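Local coordinates for F5/8 type C domain protein (Bacteroides ovatus, PDB 4ZRX), which is a putative alpha-L-fucosidase that probably uses a TIM-barrel domain to release terminal fucose from glycans, and carries an F5/8 type C domain that may bind sugars, at residues T405-T410 / R440-E445; E375-L380 / A436-V441; Q519-M524 / F560-A565. All coordinates share one frame; numbering follows the deposited sequence.

Contact 1 of 3, residues T405-T410 / R440-E445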
ATOM      1  N   THR A 405       1.538 -12.301 -23.002  1.00 16.34           N
ATOM      2  CA  THR A 405       2.385 -11.338 -23.648  1.00 16.78           C
ATOM      3  C   THR A 405       1.531 -10.287 -24.338  1.00 16.70           C
ATOM      4  O   THR A 405       0.483 -10.621 -24.863  1.00 16.85           O
ATOM      5  CB  THR A 405       3.258 -12.059 -24.712  1.00 18.13           C
ATOM      6  OG1 THR A 405       4.009 -13.077 -24.027  1.00 18.57           O
ATOM      7  CG2 THR A 405       4.248 -11.065 -25.378  1.00 19.02           C
ATOM      8  N   VAL A 406       1.996  -9.032 -24.341  1.00 17.03           N
ATOM      9  CA  VAL A 406       1.357  -7.933 -25.017  1.00 17.33           C
ATOM     10  C   VAL A 406       2.353  -7.262 -25.965  1.00 17.72           C
ATOM     11  O   VAL A 406       3.493  -7.010 -25.621  1.00 16.94           O
ATOM     12  CB  VAL A 406       0.844  -6.851 -24.060  1.00 17.29           C
ATOM     13  CG1 VAL A 406       0.065  -5.879 -24.761  1.00 18.70           C
ATOM     14  CG2 VAL A 406       0.007  -7.499 -22.924  1.00 17.37           C
ATOM     15  N   GLU A 407       1.870  -7.055 -27.214  1.00 17.47           N
ATOM     16  CA  GLU A 407       2.626  -6.418 -28.267  1.00 18.23           C
ATOM     17  C   GLU A 407       1.836  -5.258 -28.842  1.00 18.24           C
ATOM     18  O   GLU A 407       0.625  -5.239 -28.775  1.00 17.43           O
ATOM     19  CB  GLU A 407       2.942  -7.438 -29.366  1.00 19.72           C
ATOM     20  CG  GLU A 407       3.795  -8.555 -28.843  1.00 20.71           C
ATOM     21  CD  GLU A 407       3.780  -9.781 -29.724  1.00 23.23           C
ATOM     22  OE1 GLU A 407       2.891  -9.948 -30.607  1.00 24.90           O
ATOM     23  OE2 GLU A 407       4.666 -10.606 -29.521  1.00 24.52           O
ATOM     24  N   ALA A 408       2.571  -4.246 -29.307  1.00 17.84           N
ATOM     25  CA  ALA A 408       2.006  -3.043 -29.918  1.00 18.13           C
ATOM     26  C   ALA A 408       2.541  -2.907 -31.315  1.00 18.51           C
ATOM     27  O   ALA A 408       3.755  -3.121 -31.576  1.00 19.44           O
ATOM     28  CB  ALA A 408       2.341  -1.846 -29.098  1.00 18.69           C
ATOM     29  N   LEU A 409       1.627  -2.658 -32.249  1.00 18.89           N
ATOM     30  CA  LEU A 409       2.015  -2.515 -33.635  1.00 19.61           C
ATOM     31  C   LEU A 409       2.484  -1.105 -33.945  1.00 20.91           C
ATOM     32  O   LEU A 409       1.637  -0.155 -34.088  1.00 21.79           O
ATOM     33  CB  LEU A 409       0.870  -2.894 -34.523  1.00 19.72           C
ATOM     34  CG  LEU A 409       1.187  -2.879 -36.003  1.00 20.28           C
ATOM     35  CD1 LEU A 409       2.370  -3.722 -36.335  1.00 20.78           C
ATOM     36  CD2 LEU A 409      -0.038  -3.348 -36.802  1.00 20.83           C
ATOM     37  N   THR A 410       3.782  -0.954 -34.143  1.00 21.28           N
ATOM     38  CA  THR A 410       4.400   0.349 -34.540  1.00 22.39           C
ATOM     39  C   THR A 410       4.422   0.466 -36.060  1.00 23.73           C
ATOM     40  O   THR A 410       4.006  -0.483 -36.754  1.00 23.87           O
ATOM     41  CB  THR A 410       5.821   0.487 -34.011  1.00 22.41           C
ATOM     42  OG1 THR A 410       6.705  -0.372 -34.795  1.00 21.94           O
ATOM     43  CG2 THR A 410       5.891   0.128 -32.571  1.00 22.00           C
ATOM     44  N   ARG A 440      -1.759  -6.366 -29.536  1.00 20.66           N
ATOM     45  CA  ARG A 440      -2.014  -7.801 -29.618  1.00 20.25           C
ATOM     46  C   ARG A 440      -1.739  -8.412 -28.265  1.00 20.96           C
ATOM     47  O   ARG A 440      -0.708  -8.095 -27.669  1.00 21.40           O
ATOM     48  CB  ARG A 440      -1.099  -8.440 -30.658  1.00 21.38           C
ATOM     49  CG  ARG A 440      -1.292  -9.915 -30.811  1.00 22.51           C
ATOM     50  CD  ARG A 440      -0.851 -10.406 -32.163  1.00 23.77           C
ATOM     51  NE  ARG A 440       0.587 -10.350 -32.311  1.00 24.32           N
ATOM     52  CZ  ARG A 440       1.270 -10.542 -33.433  1.00 24.39           C
ATOM     53  NH1 ARG A 440       0.656 -10.824 -34.572  1.00 25.83           N
ATOM     54  NH2 ARG A 440       2.579 -10.463 -33.403  1.00 25.86           N
ATOM     55  N   VAL A 441      -2.633  -9.298 -27.801  1.00 20.01           N
ATOM     56  CA  VAL A 441      -2.456 -10.004 -26.552  1.00 19.00           C
ATOM     57  C   VAL A 441      -2.434 -11.472 -26.890  1.00 18.71           C
ATOM     58  O   VAL A 441      -3.214 -11.961 -27.709  1.00 18.84           O
ATOM     59  CB  VAL A 441      -3.630  -9.738 -25.585  1.00 18.45           C
ATOM     60  CG1 VAL A 441      -3.445 -10.511 -24.265  1.00 18.99           C
ATOM     61  CG2 VAL A 441      -3.761  -8.241 -25.354  1.00 18.67           C
ATOM     62  N   ARG A 442      -1.454 -12.148 -26.324  1.00 17.94           N
ATOM     63  CA  ARG A 442      -1.287 -13.575 -26.474  1.00 19.14           C
ATOM     64  C   ARG A 442      -1.383 -14.258 -25.121  1.00 19.12           C
ATOM     65  O   ARG A 442      -0.637 -13.899 -24.214  1.00 18.32           O
ATOM     66  CB  ARG A 442       0.083 -13.874 -27.102  1.00 21.10           C
ATOM     67  CG  ARG A 442       0.238 -15.335 -27.482  1.00 23.08           C
ATOM     68  CD  ARG A 442       1.592 -15.592 -28.192  1.00 25.49           C
ATOM     69  NE  ARG A 442       1.681 -14.711 -29.364  1.00 28.18           N
ATOM     70  CZ  ARG A 442       2.437 -13.607 -29.492  1.00 27.59           C
ATOM     71  NH1 ARG A 442       3.304 -13.203 -28.582  1.00 27.54           N
ATOM     72  NH2 ARG A 442       2.271 -12.889 -30.594  1.00 30.20           N
ATOM     73  N   ILE A 443      -2.291 -15.189 -24.966  1.00 19.37           N
ATOM     74  CA  ILE A 443      -2.351 -15.997 -23.744  1.00 20.22           C
ATOM     75  C   ILE A 443      -1.448 -17.174 -23.965  1.00 20.52           C
ATOM     76  O   ILE A 443      -1.756 -18.113 -24.720  1.00 21.77           O
ATOM     77  CB  ILE A 443      -3.774 -16.445 -23.370  1.00 20.95           C
ATOM     78  CG1 ILE A 443      -4.732 -15.234 -23.186  1.00 19.98           C
ATOM     79  CG2 ILE A 443      -3.682 -17.343 -22.143  1.00 21.89           C
ATOM     80  CD1 ILE A 443      -4.235 -14.108 -22.284  1.00 19.64           C
ATOM     81  N   ASP A 444      -0.286 -17.103 -23.359  1.00 20.95           N
ATOM     82  CA  ASP A 444       0.737 -18.159 -23.485  1.00 22.42           C
ATOM     83  C   ASP A 444       0.379 -19.417 -22.726  1.00 23.22           C
ATOM     84  O   ASP A 444       0.616 -20.558 -23.210  1.00 24.23           O
ATOM     85  CB  ASP A 444       2.112 -17.628 -23.103  1.00 23.21           C
ATOM     86  CG  ASP A 444       2.524 -16.423 -23.952  1.00 24.16           C
ATOM     87  OD1 ASP A 444       2.625 -16.557 -25.194  1.00 26.10           O
ATOM     88  OD2 ASP A 444       2.787 -15.366 -23.342  1.00 24.02           O
ATOM     89  N   GLU A 445      -0.188 -19.257 -21.541  1.00 21.98           N
ATOM     90  CA  GLU A 445      -0.563 -20.400 -20.715  1.00 22.77           C
ATOM     91  C   GLU A 445      -1.830 -20.070 -19.965  1.00 20.99           C
ATOM     92  O   GLU A 445      -1.933 -18.989 -19.440  1.00 19.48           O
ATOM     93  CB  GLU A 445       0.520 -20.714 -19.680  1.00 25.60           C
ATOM     94  CG  GLU A 445       1.859 -21.236 -20.225  1.00 28.35           C
ATOM     95  CD  GLU A 445       2.873 -21.381 -19.092  1.00 34.75           C
ATOM     96  OE1 GLU A 445       2.475 -21.791 -17.951  1.00 36.36           O
ATOM     97  OE2 GLU A 445       4.051 -21.016 -19.310  1.00 38.70           O
TER
HETATM   98  O   HOH W   1       4.384 -14.984 -26.507  1.00 31.70           O
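A salt-bridge network of E407, R440 and R442 lies on one face of an antiparallel sheet in the beta-sandwich domain, where strand 401-410 pairs with strand 438-446. E407 OE1 takes three N-H groups. R440 approaches side-on, NE and NH2 each 2.9 Å from E407 OE1, with that oxygen in the guanidinium plane; the bend at its chi3 (70°) carries NE there. R442 comes end-on, with NH2 3.0 Å from E407 OE1 and NH1 3.1 Å from E407 OE2. This last donor stands above the carboxylate plane, 58° out of it. An alanine in place of E407 would probably leave the two guanidinium groups close together without the shared negative charge that offsets their repulsion. Further along this face, T405 OG1 donates to the syn lone pair of D444 OD2 at 2.7 Å, and a water joins T405 OG1, D444 OD1 and R442 NH1. D444 and E445, both opposite A403, form a classic beta bulge. On the reverse face V406 and V441 form a non-hydrogen-bonded pair. E375 on strand 374-381 forms a second salt bridge with R442, W414 on strand 413-420 makes a cation-pi contact with R440, and V441 packs on W368 of strand 368-370.

Contact 2 of 3, residues E375-L380 / A436-V441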
ATOM      1  N   GLU A 375      -4.291 -15.653 -29.576  1.00 23.58           N
ATOM      2  CA  GLU A 375      -3.953 -14.238 -29.758  1.00 24.57           C
ATOM      3  C   GLU A 375      -5.223 -13.497 -30.122  1.00 24.69           C
ATOM      4  O   GLU A 375      -6.077 -14.067 -30.848  1.00 25.87           O
ATOM      5  CB  GLU A 375      -3.003 -14.028 -30.933  1.00 27.72           C
ATOM      6  CG  GLU A 375      -1.639 -14.384 -30.725  1.00 30.54           C
ATOM      7  CD  GLU A 375      -0.807 -14.347 -32.005  1.00 31.88           C
ATOM      8  OE1 GLU A 375      -1.352 -14.311 -33.107  1.00 33.88           O
ATOM      9  OE2 GLU A 375       0.413 -14.333 -31.867  1.00 36.69           O
ATOM     10  N   ALA A 376      -5.298 -12.231 -29.740  1.00 22.33           N
ATOM     11  CA  ALA A 376      -6.362 -11.334 -30.111  1.00 22.81           C
ATOM     12  C   ALA A 376      -5.731  -9.997 -30.407  1.00 22.16           C
ATOM     13  O   ALA A 376      -4.826  -9.564 -29.713  1.00 21.65           O
ATOM     14  CB  ALA A 376      -7.386 -11.237 -29.020  1.00 23.42           C
ATOM     15  N   VAL A 377      -6.204  -9.339 -31.475  1.00 22.06           N
ATOM     16  CA  VAL A 377      -5.739  -8.029 -31.858  1.00 22.38           C
ATOM     17  C   VAL A 377      -6.831  -6.999 -31.577  1.00 22.53           C
ATOM     18  O   VAL A 377      -8.033  -7.246 -31.854  1.00 22.92           O
ATOM     19  CB  VAL A 377      -5.313  -8.055 -33.380  1.00 24.16           C
ATOM     20  CG1 VAL A 377      -5.031  -6.680 -33.928  1.00 25.13           C
ATOM     21  CG2 VAL A 377      -4.108  -8.969 -33.630  1.00 25.36           C
ATOM     22  N   TYR A 378      -6.435  -5.832 -31.100  1.00 21.13           N
ATOM     23  CA  TYR A 378      -7.286  -4.715 -30.814  1.00 21.57           C
ATOM     24  C   TYR A 378      -6.794  -3.482 -31.551  1.00 22.09           C
ATOM     25  O   TYR A 378      -5.638  -3.098 -31.469  1.00 22.97           O
ATOM     26  CB  TYR A 378      -7.320  -4.423 -29.312  1.00 21.56           C
ATOM     27  CG  TYR A 378      -7.816  -5.591 -28.482  1.00 21.17           C
ATOM     28  CD1 TYR A 378      -6.972  -6.601 -28.080  1.00 20.48           C
ATOM     29  CD2 TYR A 378      -9.120  -5.648 -28.054  1.00 21.26           C
ATOM     30  CE1 TYR A 378      -7.433  -7.648 -27.366  1.00 21.51           C
ATOM     31  CE2 TYR A 378      -9.587  -6.706 -27.322  1.00 21.43           C
ATOM     32  CZ  TYR A 378      -8.780  -7.697 -26.956  1.00 21.72           C
ATOM     33  OH  TYR A 378      -9.249  -8.794 -26.223  1.00 22.42           O
ATOM     34  N   ALA A 379      -7.684  -2.822 -32.274  1.00 22.95           N
ATOM     35  CA  ALA A 379      -7.366  -1.546 -32.918  1.00 22.95           C
ATOM     36  C   ALA A 379      -7.294  -0.478 -31.833  1.00 22.71           C
ATOM     37  O   ALA A 379      -8.090  -0.472 -30.854  1.00 22.03           O
ATOM     38  CB  ALA A 379      -8.477  -1.170 -33.953  1.00 25.22           C
ATOM     39  N   LEU A 380      -6.368   0.436 -32.024  1.00 22.62           N
ATOM     40  CA  LEU A 380      -6.293   1.672 -31.273  1.00 22.88           C
ATOM     41  C   LEU A 380      -6.896   2.838 -32.007  1.00 24.46           C
ATOM     42  O   LEU A 380      -6.987   2.816 -33.262  1.00 26.31           O
ATOM     43  CB  LEU A 380      -4.837   1.947 -30.899  1.00 22.73           C
ATOM     44  CG  LEU A 380      -4.163   0.785 -30.150  1.00 22.77           C
ATOM     45  CD1 LEU A 380      -2.681   1.100 -29.884  1.00 23.27           C
ATOM     46  CD2 LEU A 380      -4.877   0.472 -28.858  1.00 22.70           C
ATOM     47  N   ALA A 436       1.565   3.497 -31.545  1.00 23.24           N
ATOM     48  CA  ALA A 436       1.046   2.251 -32.110  1.00 22.04           C
ATOM     49  C   ALA A 436      -0.368   2.381 -32.624  1.00 22.52           C
ATOM     50  O   ALA A 436      -1.123   3.256 -32.144  1.00 21.39           O
ATOM     51  CB  ALA A 436       1.089   1.169 -31.079  1.00 21.92           C
ATOM     52  N   ASN A 437      -0.766   1.463 -33.506  1.00 21.96           N
ATOM     53  CA  ASN A 437      -2.142   1.495 -34.083  1.00 23.67           C
ATOM     54  C   ASN A 437      -2.950   0.231 -33.784  1.00 22.77           C
ATOM     55  O   ASN A 437      -4.167   0.214 -34.019  1.00 23.08           O
ATOM     56  CB  ASN A 437      -2.098   1.846 -35.554  1.00 24.97           C
ATOM     57  CG  ASN A 437      -1.478   0.734 -36.417  1.00 26.92           C
ATOM     58  OD1 ASN A 437      -2.024  -0.337 -36.524  1.00 28.67           O
ATOM     59  ND2 ASN A 437      -0.325   0.986 -36.983  1.00 28.08           N
ATOM     60  N   LYS A 438      -2.308  -0.786 -33.226  1.00 21.85           N
ATOM     61  CA  LYS A 438      -2.946  -1.965 -32.766  1.00 21.55           C
ATOM     62  C   LYS A 438      -2.197  -2.503 -31.551  1.00 21.37           C
ATOM     63  O   LYS A 438      -1.009  -2.239 -31.359  1.00 20.64           O
ATOM     64  CB  LYS A 438      -2.984  -3.041 -33.840  1.00 23.28           C
ATOM     65  CG  LYS A 438      -3.953  -2.744 -35.069  1.00 25.23           C
ATOM     66  CD  LYS A 438      -3.883  -3.873 -36.051  1.00 27.53           C
ATOM     67  CE  LYS A 438      -5.015  -3.850 -37.160  1.00 30.48           C
ATOM     68  NZ  LYS A 438      -5.372  -2.551 -37.796  1.00 32.64           N
ATOM     69  N   LEU A 439      -2.910  -3.319 -30.777  1.00 20.83           N
ATOM     70  CA  LEU A 439      -2.345  -4.058 -29.691  1.00 21.64           C
ATOM     71  C   LEU A 439      -2.656  -5.493 -29.914  1.00 21.90           C
ATOM     72  O   LEU A 439      -3.723  -5.855 -30.465  1.00 23.79           O
ATOM     73  CB  LEU A 439      -3.024  -3.550 -28.420  1.00 23.32           C
ATOM     74  CG  LEU A 439      -2.337  -3.452 -27.137  1.00 24.85           C
ATOM     75  CD1 LEU A 439      -1.018  -2.688 -27.102  1.00 24.30           C
ATOM     76  CD2 LEU A 439      -3.378  -2.861 -26.160  1.00 24.98           C
ATOM     77  N   ARG A 440      -1.759  -6.366 -29.536  1.00 20.66           N
ATOM     78  CA  ARG A 440      -2.014  -7.801 -29.618  1.00 20.25           C
ATOM     79  C   ARG A 440      -1.739  -8.412 -28.265  1.00 20.96           C
ATOM     80  O   ARG A 440      -0.708  -8.095 -27.669  1.00 21.40           O
ATOM     81  CB  ARG A 440      -1.099  -8.440 -30.658  1.00 21.38           C
ATOM     82  CG  ARG A 440      -1.292  -9.915 -30.811  1.00 22.51           C
ATOM     83  CD  ARG A 440      -0.851 -10.406 -32.163  1.00 23.77           C
ATOM     84  NE  ARG A 440       0.587 -10.350 -32.311  1.00 24.32           N
ATOM     85  CZ  ARG A 440       1.270 -10.542 -33.433  1.00 24.39           C
ATOM     86  NH1 ARG A 440       0.656 -10.824 -34.572  1.00 25.83           N
ATOM     87  NH2 ARG A 440       2.579 -10.463 -33.403  1.00 25.86           N
ATOM     88  N   VAL A 441      -2.633  -9.298 -27.801  1.00 20.01           N
ATOM     89  CA  VAL A 441      -2.456 -10.004 -26.552  1.00 19.00           C
ATOM     90  C   VAL A 441      -2.434 -11.472 -26.890  1.00 18.71           C
ATOM     91  O   VAL A 441      -3.214 -11.961 -27.709  1.00 18.84           O
ATOM     92  CB  VAL A 441      -3.630  -9.738 -25.585  1.00 18.45           C
ATOM     93  CG1 VAL A 441      -3.445 -10.511 -24.265  1.00 18.99           C
ATOM     94  CG2 VAL A 441      -3.761  -8.241 -25.354  1.00 18.67           C
TER
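L439 O accepts the N-H of Y378 at 2.8 Å, and the CA-H of V377 points at the same oxygen from 3.3 Å. The reciprocal bond, L439 N to Y378 O, closes a hydrogen-bonded pair of the antiparallel ladder between strands 374-381 and 438-446, and A376 with V441 repeats the pattern. At the other end L380 N still reaches N437 O at 3.0 Å, but from 51° above the carbonyl plane, just where the chain turns a corner. L380 closes that end with its side chain: CG lies anti to the carbonyl carbon (chi1 -55°), and CD1 beyond it rests 3.5 Å from A436 O and also touches A436 CB. The inner face carries Y378 and L439, whose CB atoms lie 4.5 Å apart, and the Y378 ring brings CE1 to 4.2 Å from V441 CG2. W368 and V455 of the facing sheet complete this apolar layer. On the outer face V377 lies between two long side chains, CG1 against K438 CD at 3.7 Å and CG2 against R440 CD. E375 OE2 lies 4.0 Å above one face of the R440 guanidinium, offset toward its rim, its carboxylate turned only 14° from that plane. Since no N-H of R440 points at it, the attraction is probably one of charge without a directed bond; such bonds go instead from R442 to E375 and from R440 to E407.

Contact 3 of 3, residues Q519-M524 / F560-A565. With EDO (1,2-ethanediol), chain E.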
ATOM      1  N   GLN A 519      40.257  17.071   0.642  1.00 31.93           N
ATOM      2  CA  GLN A 519      40.537  18.493   0.479  1.00 33.46           C
ATOM      3  C   GLN A 519      39.385  19.056  -0.330  1.00 32.64           C
ATOM      4  O   GLN A 519      38.930  18.437  -1.336  1.00 32.04           O
ATOM      5  CB  GLN A 519      41.848  18.686  -0.266  1.00 36.51           C
ATOM      6  CG  GLN A 519      43.063  18.282   0.544  1.00 40.82           C
ATOM      7  CD  GLN A 519      44.378  18.479  -0.195  1.00 45.52           C
ATOM      8  OE1 GLN A 519      45.003  19.549  -0.129  1.00 50.93           O
ATOM      9  NE2 GLN A 519      44.827  17.439  -0.873  1.00 48.75           N
ATOM     10  N   PHE A 520      38.849  20.159   0.142  1.00 30.25           N
ATOM     11  CA  PHE A 520      37.713  20.782  -0.489  1.00 29.72           C
ATOM     12  C   PHE A 520      38.206  22.081  -1.109  1.00 30.76           C
ATOM     13  O   PHE A 520      39.031  22.798  -0.496  1.00 31.70           O
ATOM     14  CB  PHE A 520      36.661  21.067   0.542  1.00 29.48           C
ATOM     15  CG  PHE A 520      35.394  21.589  -0.033  1.00 29.62           C
ATOM     16  CD1 PHE A 520      34.464  20.711  -0.622  1.00 29.03           C
ATOM     17  CD2 PHE A 520      35.090  22.931   0.039  1.00 28.95           C
ATOM     18  CE1 PHE A 520      33.284  21.202  -1.150  1.00 29.87           C
ATOM     19  CE2 PHE A 520      33.914  23.443  -0.494  1.00 30.10           C
ATOM     20  CZ  PHE A 520      32.968  22.564  -1.054  1.00 29.80           C
ATOM     21  N   PHE A 521      37.757  22.346  -2.334  1.00 30.68           N
ATOM     22  CA  PHE A 521      38.227  23.488  -3.115  1.00 31.90           C
ATOM     23  C   PHE A 521      37.054  24.268  -3.670  1.00 32.61           C
ATOM     24  O   PHE A 521      35.982  23.697  -3.957  1.00 31.51           O
ATOM     25  CB  PHE A 521      39.089  23.042  -4.296  1.00 32.02           C
ATOM     26  CG  PHE A 521      40.297  22.233  -3.947  1.00 32.21           C
ATOM     27  CD1 PHE A 521      40.218  20.861  -3.778  1.00 33.04           C
ATOM     28  CD2 PHE A 521      41.556  22.834  -3.852  1.00 34.25           C
ATOM     29  CE1 PHE A 521      41.347  20.097  -3.494  1.00 34.26           C
ATOM     30  CE2 PHE A 521      42.703  22.076  -3.566  1.00 34.89           C
ATOM     31  CZ  PHE A 521      42.603  20.708  -3.403  1.00 35.08           C
ATOM     32  N   VAL A 522      37.273  25.568  -3.900  1.00 31.64           N
ATOM     33  CA  VAL A 522      36.254  26.401  -4.518  1.00 32.54           C
ATOM     34  C   VAL A 522      36.850  27.196  -5.696  1.00 33.75           C
ATOM     35  O   VAL A 522      38.040  27.420  -5.728  1.00 32.39           O
ATOM     36  CB  VAL A 522      35.580  27.335  -3.505  1.00 32.82           C
ATOM     37  CG1 VAL A 522      34.793  26.524  -2.510  1.00 32.34           C
ATOM     38  CG2 VAL A 522      36.606  28.240  -2.758  1.00 33.30           C
ATOM     39  N   SER A 523      35.999  27.571  -6.645  1.00 34.96           N
ATOM     40  CA  SER A 523      36.418  28.388  -7.788  1.00 37.69           C
ATOM     41  C   SER A 523      35.255  29.214  -8.285  1.00 39.30           C
ATOM     42  O   SER A 523      34.070  28.812  -8.182  1.00 37.29           O
ATOM     43  CB  SER A 523      36.882  27.478  -8.902  1.00 38.24           C
ATOM     44  OG  SER A 523      37.323  28.227 -10.014  1.00 39.58           O
HETATM   45  N   MSE A 524      35.579  30.371  -8.834  1.00 41.09           N
HETATM   46  CA  MSE A 524      34.580  31.205  -9.522  1.00 43.84           C
HETATM   47  C   MSE A 524      34.380  30.843 -10.999  1.00 44.97           C
HETATM   48  O   MSE A 524      33.283  31.054 -11.566  1.00 44.52           O
HETATM   49  CB  MSE A 524      34.938  32.685  -9.361  1.00 46.72           C
HETATM   50  CG  MSE A 524      34.996  33.135  -7.890  1.00 48.02           C
HETATM   51 SE   MSE A 524      33.246  33.006  -6.977  0.75 52.23          SE
HETATM   52  CE  MSE A 524      32.274  34.318  -8.050  1.00 55.19           C
ATOM     53  N   PHE A 560      31.866  27.086  -8.352  1.00 39.46           N
ATOM     54  CA  PHE A 560      32.198  25.679  -8.531  1.00 37.92           C
ATOM     55  C   PHE A 560      32.778  25.165  -7.226  1.00 35.31           C
ATOM     56  O   PHE A 560      33.414  25.914  -6.505  1.00 35.33           O
ATOM     57  CB  PHE A 560      33.238  25.465  -9.649  1.00 38.58           C
ATOM     58  CG  PHE A 560      32.785  25.937 -11.029  1.00 40.68           C
ATOM     59  CD1 PHE A 560      32.874  27.289 -11.382  1.00 41.35           C
ATOM     60  CD2 PHE A 560      32.345  25.023 -11.992  1.00 41.38           C
ATOM     61  CE1 PHE A 560      32.470  27.741 -12.672  1.00 42.74           C
ATOM     62  CE2 PHE A 560      31.957  25.464 -13.289  1.00 42.63           C
ATOM     63  CZ  PHE A 560      32.020  26.826 -13.619  1.00 43.69           C
ATOM     64  N   ILE A 561      32.548  23.887  -6.920  1.00 33.79           N
ATOM     65  CA  ILE A 561      33.193  23.250  -5.777  1.00 32.41           C
ATOM     66  C   ILE A 561      33.811  21.976  -6.258  1.00 31.25           C
ATOM     67  O   ILE A 561      33.392  21.421  -7.264  1.00 30.87           O
ATOM     68  CB  ILE A 561      32.239  22.975  -4.590  1.00 32.37           C
ATOM     69  CG1 ILE A 561      31.106  21.995  -4.989  1.00 33.01           C
ATOM     70  CG2 ILE A 561      31.651  24.293  -4.101  1.00 33.49           C
ATOM     71  CD1 ILE A 561      30.109  21.735  -3.830  1.00 32.24           C
ATOM     72  N   LYS A 562      34.784  21.496  -5.517  1.00 30.25           N
ATOM     73  CA  LYS A 562      35.511  20.275  -5.852  1.00 30.65           C
ATOM     74  C   LYS A 562      35.920  19.566  -4.577  1.00 31.24           C
ATOM     75  O   LYS A 562      36.461  20.193  -3.662  1.00 32.15           O
ATOM     76  CB  LYS A 562      36.765  20.591  -6.709  1.00 31.44           C
ATOM     77  CG  LYS A 562      37.682  19.394  -6.969  1.00 31.94           C
ATOM     78  CD  LYS A 562      38.798  19.692  -7.976  1.00 33.96           C
ATOM     79  CE  LYS A 562      39.790  20.662  -7.402  1.00 34.04           C
ATOM     80  NZ  LYS A 562      40.979  20.862  -8.264  1.00 35.72           N
ATOM     81  N   LEU A 563      35.689  18.260  -4.513  1.00 31.99           N
ATOM     82  CA  LEU A 563      36.145  17.443  -3.385  1.00 32.47           C
ATOM     83  C   LEU A 563      37.131  16.412  -3.888  1.00 33.62           C
ATOM     84  O   LEU A 563      36.749  15.580  -4.722  1.00 35.88           O
ATOM     85  CB  LEU A 563      34.962  16.743  -2.673  1.00 32.05           C
ATOM     86  CG  LEU A 563      35.313  15.976  -1.386  1.00 33.00           C
ATOM     87  CD1 LEU A 563      35.599  16.923  -0.203  1.00 32.39           C
ATOM     88  CD2 LEU A 563      34.230  14.964  -0.981  1.00 33.71           C
ATOM     89  N   GLU A 564      38.379  16.481  -3.414  1.00 33.44           N
ATOM     90  CA  GLU A 564      39.396  15.453  -3.624  1.00 35.48           C
ATOM     91  C   GLU A 564      39.413  14.590  -2.376  1.00 35.11           C
ATOM     92  O   GLU A 564      39.523  15.103  -1.280  1.00 34.42           O
ATOM     93  CB  GLU A 564      40.789  16.061  -3.887  1.00 38.24           C
ATOM     94  CG  GLU A 564      40.832  16.833  -5.228  1.00 41.99           C
ATOM     95  CD  GLU A 564      42.197  17.474  -5.602  1.00 46.88           C
ATOM     96  OE1 GLU A 564      43.191  17.234  -4.872  1.00 52.25           O
ATOM     97  OE2 GLU A 564      42.253  18.212  -6.635  1.00 47.78           O
ATOM     98  N   ALA A 565      39.276  13.277  -2.518  1.00 34.77           N
ATOM     99  CA  ALA A 565      39.235  12.426  -1.340  1.00 34.36           C
ATOM    100  C   ALA A 565      39.800  11.029  -1.552  1.00 35.94           C
ATOM    101  O   ALA A 565      39.731  10.465  -2.674  1.00 35.87           O
ATOM    102  CB  ALA A 565      37.796  12.357  -0.797  1.00 33.96           C
TER
HETATM  103  C1  EDO E 704      36.443  12.008  -4.803  1.00 39.08           C
HETATM  104  O1  EDO E 704      35.877  13.126  -5.495  1.00 37.96           O
HETATM  105  C2  EDO E 704      37.755  11.554  -5.438  1.00 39.09           C
HETATM  106  O2  EDO E 704      38.706  12.618  -5.353  1.00 40.58           O
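Strands 517-523 and 560-566 run antiparallel at 161°, with Q519-E564, F521-K562 and S523-F560 as hydrogen-bonded pairs. They are neighbours in a five-stranded sheet of the F5/8 type C domain, a fold built as a beta-sandwich. On one face K562 reaches over the F521 ring: NZ stands 4.7 Å from the ring centroid, 14° off the normal, a cation-pi contact. Its CE is nearer still, 3.7 Å from F521 CD1, so the aliphatic chain shares the ring with the charge. The chain bends at chi3 (68°), which places CE there. E564 meets the same ring, with CD 3.5 Å from F521 CE1, and OE2 makes a weak salt bridge to K562 NZ. W529 offers the ammonium a second cation-pi partner. On the opposite face the F520 ring turns its far end to I561, CZ lying 3.6 Å from I561 CB, while L563 CD1 meets the edge of the F520 ring in plane, beside F520 CD1. F501 stacks on F520, and V522 CG1 touches I561 CG2, extending the apolar layer between the sheets. Strands 488-492 and 530-532 border the pair. A 1,2-ethanediol molecule, probably from the crystallisation liquor, also bonded to L488 N, sits beside strand 560-566: its O1 donates to L563 O at 2.7 Å and its O2 accepts from A565 N.

Overall arrangement
Contacts 1 and 2 lie on the two sides of strand 438-446 in one sheet and share R440 and V441; their centres are about 8 Å apart. The salt bridge from R442 to E375 links the two contacts' charged groups on the one face that carries R440. Contact 3 belongs to another domain, its centre about 53 Å from that of contact 1. All three are antiparallel pairings, each with one buried apolar face and a more polar one. The polar faces differ: contact 1 has a dense ionic network with water, contact 2 mainly aliphatic packing and a face-on charge pair at an outermost strand, and contact 3 a cation-pi contact with a weak salt bridge.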